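Local coordinates for EmGH1 (Erythrobacter marinus, PDB 5Z87), which probably hydrolyses beta-glucosidic bonds, and perhaps arabinofuranosides and xylosides, as a family 3 glycoside hydrolase, at residues P180-C185 / P263-A268; Y668-Y673 / R696-R701; D705-Y710 / Q729-E734. All coordinates share one frame; numbering follows the deposited sequence.

Contact 1. Residues P180-C185 / P263-A268; sequences PNIDIC and PPFRAA. With EDO (1,2-ethanediol), chain K.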
loop_
_atom_site.group_PDB
_atom_site.type_symbol
_atom_site.label_atom_id
_atom_site.label_comp_id
_atom_site.label_asym_id
_atom_site.label_seq_id
_atom_site.Cartn_x
_atom_site.Cartn_y
_atom_site.Cartn_z
ATOM N N PRO A 180 6.784 -1.217 25.392
ATOM C CA PRO A 180 7.386 -1.534 24.093
ATOM C C PRO A 180 6.617 -0.979 22.888
ATOM O O PRO A 180 5.434 -0.663 22.962
ATOM C CB PRO A 180 7.350 -3.058 24.066
ATOM C CG PRO A 180 6.068 -3.394 24.810
ATOM C CD PRO A 180 5.957 -2.330 25.897
ATOM N N ASN A 181 7.325 -0.862 21.773
ATOM C CA ASN A 181 6.708 -0.629 20.476
ATOM C C ASN A 181 6.196 -1.973 19.982
ATOM O O ASN A 181 6.985 -2.886 19.726
ATOM C CB ASN A 181 7.740 -0.018 19.531
ATOM C CG ASN A 181 7.211 0.201 18.110
ATOM O OD1 ASN A 181 6.527 -0.651 17.532
ATOM N ND2 ASN A 181 7.558 1.349 17.535
ATOM N N ILE A 182 4.880 -2.116 19.862
ATOM C CA ILE A 182 4.347 -3.385 19.400
ATOM C C ILE A 182 3.554 -3.169 18.116
ATOM O O ILE A 182 2.553 -3.847 17.866
ATOM C CB ILE A 182 3.512 -4.070 20.488
ATOM C CG1 ILE A 182 2.395 -3.156 20.994
ATOM C CG2 ILE A 182 4.427 -4.458 21.640
ATOM C CD1 ILE A 182 1.554 -3.807 22.109
ATOM N N ASP A 183 4.016 -2.230 17.293
ATOM C CA ASP A 183 3.514 -2.087 15.935
ATOM C C ASP A 183 3.935 -3.288 15.088
ATOM O O ASP A 183 4.833 -4.055 15.448
ATOM C CB ASP A 183 4.035 -0.789 15.305
ATOM C CG ASP A 183 3.628 0.457 16.105
ATOM O OD1 ASP A 183 2.440 0.536 16.501
ATOM O OD2 ASP A 183 4.486 1.344 16.349
ATOM N N ILE A 184 3.267 -3.446 13.950
ATOM C CA ILE A 184 3.523 -4.535 13.016
ATOM C C ILE A 184 4.306 -3.963 11.850
ATOM O O ILE A 184 3.880 -2.974 11.239
ATOM C CB ILE A 184 2.208 -5.167 12.531
ATOM C CG1 ILE A 184 1.262 -5.406 13.715
ATOM C CG2 ILE A 184 2.463 -6.445 11.734
ATOM C CD1 ILE A 184 1.772 -6.449 14.711
ATOM N N CYS A 185 5.451 -4.570 11.539
ATOM C CA CYS A 185 6.286 -4.098 10.431
ATOM C C CYS A 185 5.826 -4.788 9.156
ATOM O O CYS A 185 6.298 -5.868 8.814
ATOM C CB CYS A 185 7.766 -4.373 10.685
ATOM S SG CYS A 185 8.825 -3.740 9.301
ATOM N N PRO A 263 -3.893 -7.770 18.059
ATOM C CA PRO A 263 -3.650 -8.923 18.974
ATOM C C PRO A 263 -2.507 -8.687 19.954
ATOM O O PRO A 263 -2.607 -9.100 21.124
ATOM C CB PRO A 263 -3.353 -10.086 18.015
ATOM C CG PRO A 263 -4.172 -9.742 16.789
ATOM C CD PRO A 263 -4.103 -8.235 16.665
ATOM N N PRO A 264 -1.404 -8.041 19.554
ATOM C CA PRO A 264 -0.372 -7.757 20.574
ATOM C C PRO A 264 -0.825 -6.768 21.629
ATOM O O PRO A 264 -0.490 -6.935 22.812
ATOM C CB PRO A 264 0.815 -7.223 19.753
ATOM C CG PRO A 264 0.253 -6.869 18.417
ATOM C CD PRO A 264 -0.892 -7.801 18.190
ATOM N N PHE A 265 -1.565 -5.731 21.237
ATOM C CA PHE A 265 -2.141 -4.817 22.219
ATOM C C PHE A 265 -3.123 -5.551 23.122
ATOM O O PHE A 265 -3.105 -5.382 24.346
ATOM C CB PHE A 265 -2.841 -3.654 21.517
ATOM C CG PHE A 265 -1.901 -2.617 20.962
ATOM C CD1 PHE A 265 -1.375 -1.626 21.784
ATOM C CD2 PHE A 265 -1.575 -2.609 19.605
ATOM C CE1 PHE A 265 -0.515 -0.667 21.271
ATOM C CE2 PHE A 265 -0.716 -1.654 19.088
ATOM C CZ PHE A 265 -0.180 -0.680 19.917
ATOM N N ARG A 266 -3.988 -6.382 22.536
ATOM C CA ARG A 266 -4.963 -7.092 23.354
ATOM C C ARG A 266 -4.272 -7.977 24.381
ATOM O O ARG A 266 -4.683 -8.022 25.546
ATOM C CB ARG A 266 -5.898 -7.928 22.483
ATOM C CG ARG A 266 -7.008 -8.597 23.289
ATOM C CD ARG A 266 -7.953 -9.392 22.394
ATOM N NE ARG A 266 -9.008 -10.042 23.169
ATOM C CZ ARG A 266 -10.311 -9.812 23.030
ATOM N NH1 ARG A 266 -10.751 -8.944 22.124
ATOM N NH2 ARG A 266 -11.180 -10.463 23.796
ATOM N N ALA A 267 -3.206 -8.675 23.970
ATOM C CA ALA A 267 -2.487 -9.533 24.902
ATOM C C ALA A 267 -1.757 -8.714 25.966
ATOM O O ALA A 267 -1.786 -9.063 27.149
ATOM C CB ALA A 267 -1.507 -10.424 24.146
ATOM N N ALA A 268 -1.083 -7.638 25.556
ATOM C CA ALA A 268 -0.410 -6.758 26.508
ATOM C C ALA A 268 -1.382 -6.203 27.542
ATOM O O ALA A 268 -1.054 -6.120 28.732
ATOM C CB ALA A 268 0.264 -5.601 25.765
HETATM C C1 EDO K . -14.456 -8.322 22.117
HETATM O O1 EDO K . -15.575 -8.215 21.229
HETATM C C2 EDO K . -14.869 -9.197 23.297
HETATM O O2 EDO K . -14.510 -10.564 23.053
#
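Ile182 lays its CG1-CD1 arm over one face of the Phe265 ring, the central contact between the loop after strand 176-177 and helix 263-270 in the TIM-barrel-type N-terminal domain of family 3. It is a CH-pi contact: Ile182 CD1 stands 3.8 Å from the ring centroid, 15° off the normal, and CG1 of the same residue lies 3.7 Å from Phe265 CZ at the far end of the ring. The reach depends on the first torsion of Ile182, which sets CG1 between the backbone N and the carbonyl carbon (chi1 55°), with the arm then extended to CD1. Ala268 CB adds a looser touch, 4.3 Å from Ile182 CD1. Pro264 packs beside them: its CB meets Ile182 CB at 4.2 Å, and its CG meets Ile184 CD1 at 4.0 Å, the two side chains crossing at about a right angle. No hydrogen bond joins the segments; the seam is buried and mostly apolar, with Asp183 OD1 at the edge of the Phe265 ring.

Farther out, Phe235 packs edge-to-face against Phe265, while Val232 of barrel strand 229-235 touches both Ile182 and Phe265. An alanine in place of Phe265 would probably open a gap under the Ile182 arm and leave Phe235 without its edge-to-face partner. Asp183 turns its carboxylate toward this strand, where OD2 is hydrogen-bonded to His234, a residue of the pocket that holds dithiothreitol, so the loop behind the Ile182 contact also reaches the pocket wall. The loop is shaped by an Asx turn at Asn181, whose ND2 is held by Glu195; within the turn, Asp183 N donates to Asn181 OD1 over 3.0 Å, 27° out of the carbonyl plane.

Contact 2. Residues Y668-Y673 / R696-R701; sequences YTSFGY and RNTGDR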
loop_
_atom_site.group_PDB
_atom_site.type_symbol
_atom_site.label_atom_id
_atom_site.label_comp_id
_atom_site.label_asym_id
_atom_site.label_seq_id
_atom_site.Cartn_x
_atom_site.Cartn_y
_atom_site.Cartn_z
ATOM N N TYR A 668 25.217 -24.120 11.437
ATOM C CA TYR A 668 26.398 -24.898 11.092
ATOM C C TYR A 668 26.130 -26.389 11.158
ATOM O O TYR A 668 26.972 -27.175 10.711
ATOM C CB TYR A 668 27.575 -24.548 12.002
ATOM C CG TYR A 668 28.038 -23.121 11.852
ATOM C CD1 TYR A 668 27.766 -22.403 10.691
ATOM C CD2 TYR A 668 28.737 -22.485 12.873
ATOM C CE1 TYR A 668 28.181 -21.091 10.552
ATOM C CE2 TYR A 668 29.150 -21.186 12.743
ATOM C CZ TYR A 668 28.877 -20.494 11.589
ATOM O OH TYR A 668 29.298 -19.194 11.472
ATOM N N THR A 669 24.993 -26.797 11.711
ATOM C CA THR A 669 24.566 -28.175 11.577
ATOM C C THR A 669 23.289 -28.212 10.723
ATOM O O THR A 669 22.924 -27.224 10.085
ATOM C CB THR A 669 24.420 -28.818 12.955
ATOM O OG1 THR A 669 24.274 -30.239 12.807
ATOM C CG2 THR A 669 23.234 -28.239 13.716
ATOM N N SER A 670 22.637 -29.369 10.668
ATOM C CA SER A 670 21.449 -29.539 9.850
ATOM C C SER A 670 20.390 -30.262 10.660
ATOM O O SER A 670 20.708 -31.010 11.586
ATOM C CB SER A 670 21.752 -30.319 8.559
ATOM O OG SER A 670 22.036 -31.676 8.839
ATOM N N PHE A 671 19.126 -30.023 10.303
ATOM C CA PHE A 671 17.978 -30.500 11.065
ATOM C C PHE A 671 16.981 -31.189 10.140
ATOM O O PHE A 671 16.643 -30.661 9.077
ATOM C CB PHE A 671 17.307 -29.330 11.812
ATOM C CG PHE A 671 18.228 -28.616 12.783
ATOM C CD1 PHE A 671 18.460 -29.139 14.056
ATOM C CD2 PHE A 671 18.868 -27.439 12.423
ATOM C CE1 PHE A 671 19.313 -28.504 14.951
ATOM C CE2 PHE A 671 19.722 -26.795 13.307
ATOM C CZ PHE A 671 19.941 -27.325 14.580
ATOM N N GLY A 672 16.496 -32.356 10.552
ATOM C CA GLY A 672 15.523 -33.111 9.789
ATOM C C GLY A 672 14.195 -33.154 10.525
ATOM O O GLY A 672 14.131 -33.566 11.690
ATOM N N TYR A 673 13.142 -32.738 9.826
ATOM C CA TYR A 673 11.832 -32.520 10.425
ATOM C C TYR A 673 10.874 -33.617 10.003
ATOM O O TYR A 673 10.780 -33.933 8.810
ATOM C CB TYR A 673 11.257 -31.168 9.997
ATOM C CG TYR A 673 11.823 -29.996 10.748
ATOM C CD1 TYR A 673 13.150 -29.602 10.579
ATOM C CD2 TYR A 673 11.024 -29.268 11.617
ATOM C CE1 TYR A 673 13.660 -28.515 11.273
ATOM C CE2 TYR A 673 11.521 -28.185 12.305
ATOM C CZ TYR A 673 12.836 -27.818 12.140
ATOM O OH TYR A 673 13.299 -26.742 12.846
ATOM N N ARG A 696 15.370 -33.646 14.314
ATOM C CA ARG A 696 16.572 -34.424 14.577
ATOM C C ARG A 696 17.769 -33.642 14.071
ATOM O O ARG A 696 17.731 -33.091 12.963
ATOM C CB ARG A 696 16.512 -35.803 13.892
ATOM C CG ARG A 696 17.792 -36.636 14.034
ATOM C CD ARG A 696 17.755 -37.928 13.203
ATOM N NE ARG A 696 16.726 -38.866 13.661
ATOM C CZ ARG A 696 15.529 -39.004 13.094
ATOM N NH1 ARG A 696 15.199 -38.260 12.039
ATOM N NH2 ARG A 696 14.658 -39.882 13.577
ATOM N N ASN A 697 18.816 -33.570 14.890
ATOM C CA ASN A 697 20.084 -32.982 14.468
ATOM C C ASN A 697 20.782 -34.001 13.575
ATOM O O ASN A 697 21.307 -35.009 14.047
ATOM C CB ASN A 697 20.933 -32.610 15.676
ATOM C CG ASN A 697 22.211 -31.896 15.301
ATOM O OD1 ASN A 697 22.657 -31.933 14.155
ATOM N ND2 ASN A 697 22.806 -31.226 16.273
ATOM N N THR A 698 20.773 -33.742 12.275
ATOM C CA THR A 698 21.319 -34.652 11.280
ATOM C C THR A 698 22.729 -34.263 10.848
ATOM O O THR A 698 23.216 -34.758 9.830
ATOM C CB THR A 698 20.401 -34.689 10.059
ATOM O OG1 THR A 698 20.424 -33.400 9.449
ATOM C CG2 THR A 698 18.973 -35.017 10.462
ATOM N N GLY A 699 23.375 -33.361 11.572
ATOM C CA GLY A 699 24.721 -32.948 11.239
ATOM C C GLY A 699 25.686 -33.312 12.343
ATOM O O GLY A 699 25.395 -34.189 13.167
ATOM N N ASP A 700 26.828 -32.636 12.388
ATOM C CA ASP A 700 27.953 -33.110 13.186
ATOM C C ASP A 700 28.342 -32.176 14.327
ATOM O O ASP A 700 29.406 -32.362 14.916
ATOM C CB ASP A 700 29.167 -33.372 12.278
ATOM C CG ASP A 700 29.793 -32.087 11.715
ATOM O OD1 ASP A 700 29.283 -30.973 11.969
ATOM O OD2 ASP A 700 30.815 -32.197 10.998
ATOM N N ARG A 701 27.533 -31.168 14.646
ATOM C CA ARG A 701 27.772 -30.360 15.835
ATOM C C ARG A 701 26.439 -29.977 16.452
ATOM O O ARG A 701 25.406 -29.935 15.781
ATOM C CB ARG A 701 28.589 -29.096 15.545
ATOM C CG ARG A 701 28.138 -28.318 14.350
ATOM C CD ARG A 701 29.338 -27.882 13.541
ATOM N NE ARG A 701 30.040 -26.794 14.187
ATOM C CZ ARG A 701 31.261 -26.377 13.862
ATOM N NH1 ARG A 701 31.941 -26.966 12.886
ATOM N NH2 ARG A 701 31.805 -25.364 14.529
#
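Thr669 and Asn697 meet at the tight end of this contact, where two antiparallel strands that probably belong to the C-terminal fibronectin type III-like fold give way to loops. Thr669 OG1, anti to its backbone N (chi1 -168°), donates to Asn697 OD1 over 2.7 Å, and the side chains cross at about a right angle. The same OD1 takes the N-H of Gly699 at 3.0 Å, closing an Asx turn, while Asn697 ND2 gives a nearly straight bond (173°) to Arg701 O, with the acceptor in the amide plane. Gripped at both ends, the amide is fixed in its rotation. Gly699 CA lies 3.2 Å from Thr669 OG1. Thr698 N donates to Ser670 O over 2.8 Å. Along the strands, Phe671 and Asn697 form a non-hydrogen-bonded pair; next to it, Gly672 and Arg696 exchange two backbone bonds, Gly672 N to Arg696 O being 2.8 Å.

The other side is looser and more open to solvent. The exposed Arg696 brings its CB to 3.9 Å from Gly672 O, and Arg701 merely passes its NE 4.0 Å from Tyr668 CB.

Strand 689-697 is the middle of a three-stranded sheet between 671-678 and 738-745. Phe671 packs on Asp705 of strand 703-713, whereas Tyr668 leaves this sheet and bonds through OH to Ile614 O, at the end of helix 607-615.

Contact 3. Residues D705-Y710 / Q729-E734; sequences DVVQLY and QKVLLE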
loop_
_atom_site.group_PDB
_atom_site.type_symbol
_atom_site.label_atom_id
_atom_site.label_comp_id
_atom_site.label_asym_id
_atom_site.label_seq_id
_atom_site.Cartn_x
_atom_site.Cartn_y
_atom_site.Cartn_z
ATOM N N ASP A 705 17.609 -24.849 16.593
ATOM C CA ASP A 705 16.689 -24.520 15.516
ATOM C C ASP A 705 15.386 -24.037 16.143
ATOM O O ASP A 705 15.061 -24.374 17.290
ATOM C CB ASP A 705 16.447 -25.731 14.591
ATOM C CG ASP A 705 16.038 -25.325 13.175
ATOM O OD1 ASP A 705 16.166 -24.133 12.822
ATOM O OD2 ASP A 705 15.598 -26.205 12.402
ATOM N N VAL A 706 14.633 -23.245 15.384
ATOM C CA VAL A 706 13.317 -22.781 15.811
ATOM C C VAL A 706 12.266 -23.572 15.043
ATOM O O VAL A 706 12.058 -23.353 13.846
ATOM C CB VAL A 706 13.147 -21.274 15.606
ATOM C CG1 VAL A 706 11.779 -20.841 16.094
ATOM C CG2 VAL A 706 14.258 -20.514 16.344
ATOM N N VAL A 707 11.612 -24.504 15.736
ATOM C CA VAL A 707 10.496 -25.259 15.183
ATOM C C VAL A 707 9.279 -24.347 15.093
ATOM O O VAL A 707 8.911 -23.691 16.075
ATOM C CB VAL A 707 10.225 -26.480 16.071
ATOM C CG1 VAL A 707 8.961 -27.203 15.667
ATOM C CG2 VAL A 707 11.424 -27.416 16.035
ATOM N N GLN A 708 8.642 -24.291 13.917
ATOM C CA GLN A 708 7.603 -23.300 13.642
ATOM C C GLN A 708 6.298 -23.970 13.233
ATOM O O GLN A 708 6.281 -24.827 12.342
ATOM C CB GLN A 708 8.069 -22.316 12.560
ATOM C CG GLN A 708 9.322 -21.555 12.971
ATOM C CD GLN A 708 9.985 -20.784 11.837
ATOM O OE1 GLN A 708 9.327 -20.249 10.933
ATOM N NE2 GLN A 708 11.307 -20.727 11.881
ATOM N N LEU A 709 5.201 -23.555 13.869
ATOM C CA LEU A 709 3.867 -24.087 13.610
ATOM C C LEU A 709 2.991 -23.021 12.950
ATOM O O LEU A 709 3.000 -21.859 13.362
ATOM C CB LEU A 709 3.225 -24.573 14.912
ATOM C CG LEU A 709 1.910 -25.369 14.815
ATOM C CD1 LEU A 709 2.164 -26.798 14.366
ATOM C CD2 LEU A 709 1.193 -25.365 16.150
ATOM N N TYR A 710 2.242 -23.421 11.917
ATOM C CA TYR A 710 1.360 -22.535 11.165
ATOM C C TYR A 710 0.041 -23.245 10.911
ATOM O O TYR A 710 -0.038 -24.478 10.930
ATOM C CB TYR A 710 1.949 -22.132 9.801
ATOM C CG TYR A 710 3.290 -21.449 9.831
ATOM C CD1 TYR A 710 4.465 -22.181 9.992
ATOM C CD2 TYR A 710 3.395 -20.065 9.649
ATOM C CE1 TYR A 710 5.721 -21.537 10.003
ATOM C CE2 TYR A 710 4.634 -19.420 9.652
ATOM C CZ TYR A 710 5.796 -20.168 9.831
ATOM O OH TYR A 710 7.025 -19.544 9.846
ATOM N N GLN A 729 9.081 -22.852 18.863
ATOM C CA GLN A 729 9.876 -23.390 19.959
ATOM C C GLN A 729 11.321 -23.512 19.502
ATOM O O GLN A 729 11.619 -24.304 18.607
ATOM C CB GLN A 729 9.342 -24.751 20.388
ATOM C CG GLN A 729 10.065 -25.358 21.580
ATOM C CD GLN A 729 10.087 -24.430 22.768
ATOM O OE1 GLN A 729 9.056 -24.204 23.411
ATOM N NE2 GLN A 729 11.260 -23.863 23.061
ATOM N N LYS A 730 12.217 -22.739 20.099
ATOM C CA LYS A 730 13.638 -22.962 19.874
ATOM C C LYS A 730 14.074 -24.213 20.635
ATOM O O LYS A 730 13.732 -24.384 21.809
ATOM C CB LYS A 730 14.451 -21.742 20.305
ATOM C CG LYS A 730 15.824 -21.669 19.642
ATOM C CD LYS A 730 16.490 -20.337 19.868
ATOM C CE LYS A 730 17.299 -19.916 18.664
ATOM N NZ LYS A 730 17.963 -18.609 18.856
ATOM N N VAL A 731 14.773 -25.119 19.950
ATOM C CA VAL A 731 15.303 -26.332 20.565
ATOM C C VAL A 731 16.816 -26.353 20.401
ATOM O O VAL A 731 17.372 -25.787 19.453
ATOM C CB VAL A 731 14.697 -27.628 19.987
ATOM C CG1 VAL A 731 13.208 -27.665 20.232
ATOM C CG2 VAL A 731 15.014 -27.753 18.501
ATOM N N LEU A 732 17.478 -26.993 21.359
ATOM C CA LEU A 732 18.912 -27.236 21.326
ATOM C C LEU A 732 19.118 -28.740 21.243
ATOM O O LEU A 732 18.532 -29.487 22.032
ATOM C CB LEU A 732 19.601 -26.654 22.569
ATOM C CG LEU A 732 21.063 -27.063 22.812
ATOM C CD1 LEU A 732 21.991 -26.541 21.710
ATOM C CD2 LEU A 732 21.541 -26.594 24.193
ATOM N N LEU A 733 19.916 -29.183 20.271
ATOM C CA LEU A 733 20.074 -30.603 19.981
ATOM C C LEU A 733 21.544 -30.950 19.815
ATOM O O LEU A 733 22.288 -30.228 19.138
ATOM C CB LEU A 733 19.313 -31.010 18.698
ATOM C CG LEU A 733 17.785 -30.927 18.697
ATOM C CD1 LEU A 733 17.192 -31.280 17.304
ATOM C CD2 LEU A 733 17.229 -31.831 19.765
ATOM N N GLU A 734 21.948 -32.068 20.426
ATOM C CA GLU A 734 23.249 -32.675 20.184
ATOM C C GLU A 734 23.232 -33.423 18.853
ATOM O O GLU A 734 22.169 -33.799 18.358
ATOM C CB GLU A 734 23.603 -33.641 21.315
ATOM C CG GLU A 734 23.818 -32.997 22.684
ATOM C CD GLU A 734 24.901 -31.936 22.659
ATOM O OE1 GLU A 734 25.910 -32.138 21.946
ATOM O OE2 GLU A 734 24.746 -30.898 23.345
#
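Asp705 and Val731 bond in both directions through their backbones: Val731 N to Asp705 O at 2.8 Å, and Asp705 N to Val731 O at 3.0 Å. Val707 and Gln729 form the second hydrogen-bonded pair, the bond from Val707 N to Gln729 O being 2.9 Å long. Between them, Val706 and Lys730 make the non-hydrogen-bonded pair, with CA atoms only 4.1 Å apart. This is the antiparallel ladder of a beta hairpin in the fibronectin type III-like domain; the strand segments run at 144° to each other.

On the Val706 face, CG2 of that valine meets the Lys730 chain at an oblique angle, 3.8 Å from its CG and 3.9 Å from its CE. The lysine CG, anti to the backbone N (chi1 -158°), is thereby set against the valine methyl, and the chain then carries NZ away to a salt bridge with Glu415 and hydrogen bonds with Ser622 OG and Ala152 O, three grips that would favour its charged form. On the opposite face, Val707 CG2 and Val731 CG2 approach more loosely, at 4.4 Å.

The Asp705 carboxylate also works outside the pair, in a salt bridge with Lys624 and a hydrogen bond to Tyr673. Strand 724-733 edges its sheet, 703-713 lies next to it, and 764-771 follows; Val731 packs on Val741 of strand 738-745, and Val707 on Tyr673 of strand 671-678.

In the fold
Contacts 2 and 3 are neighbours in the C-terminal beta region, their centres 12 Å apart, and they touch directly. Asn697 ND2 comes within 3.1 Å of Leu733 O, a probable hydrogen bond, Asn697 CB packs 3.2 Å from Glu734 O, and Phe671 CD2 lies 3.5 Å from Asp705 OD2, so the two sheets touch. Contact 1 stands apart in the N-terminal domain: its centre is 24 Å from that of contact 3 and 34 Å from that of contact 2, with no touching atoms. All three lie away from the annotated sites; contact 1 is tied to the dithiothreitol pocket at second hand, through Asp183 and His234.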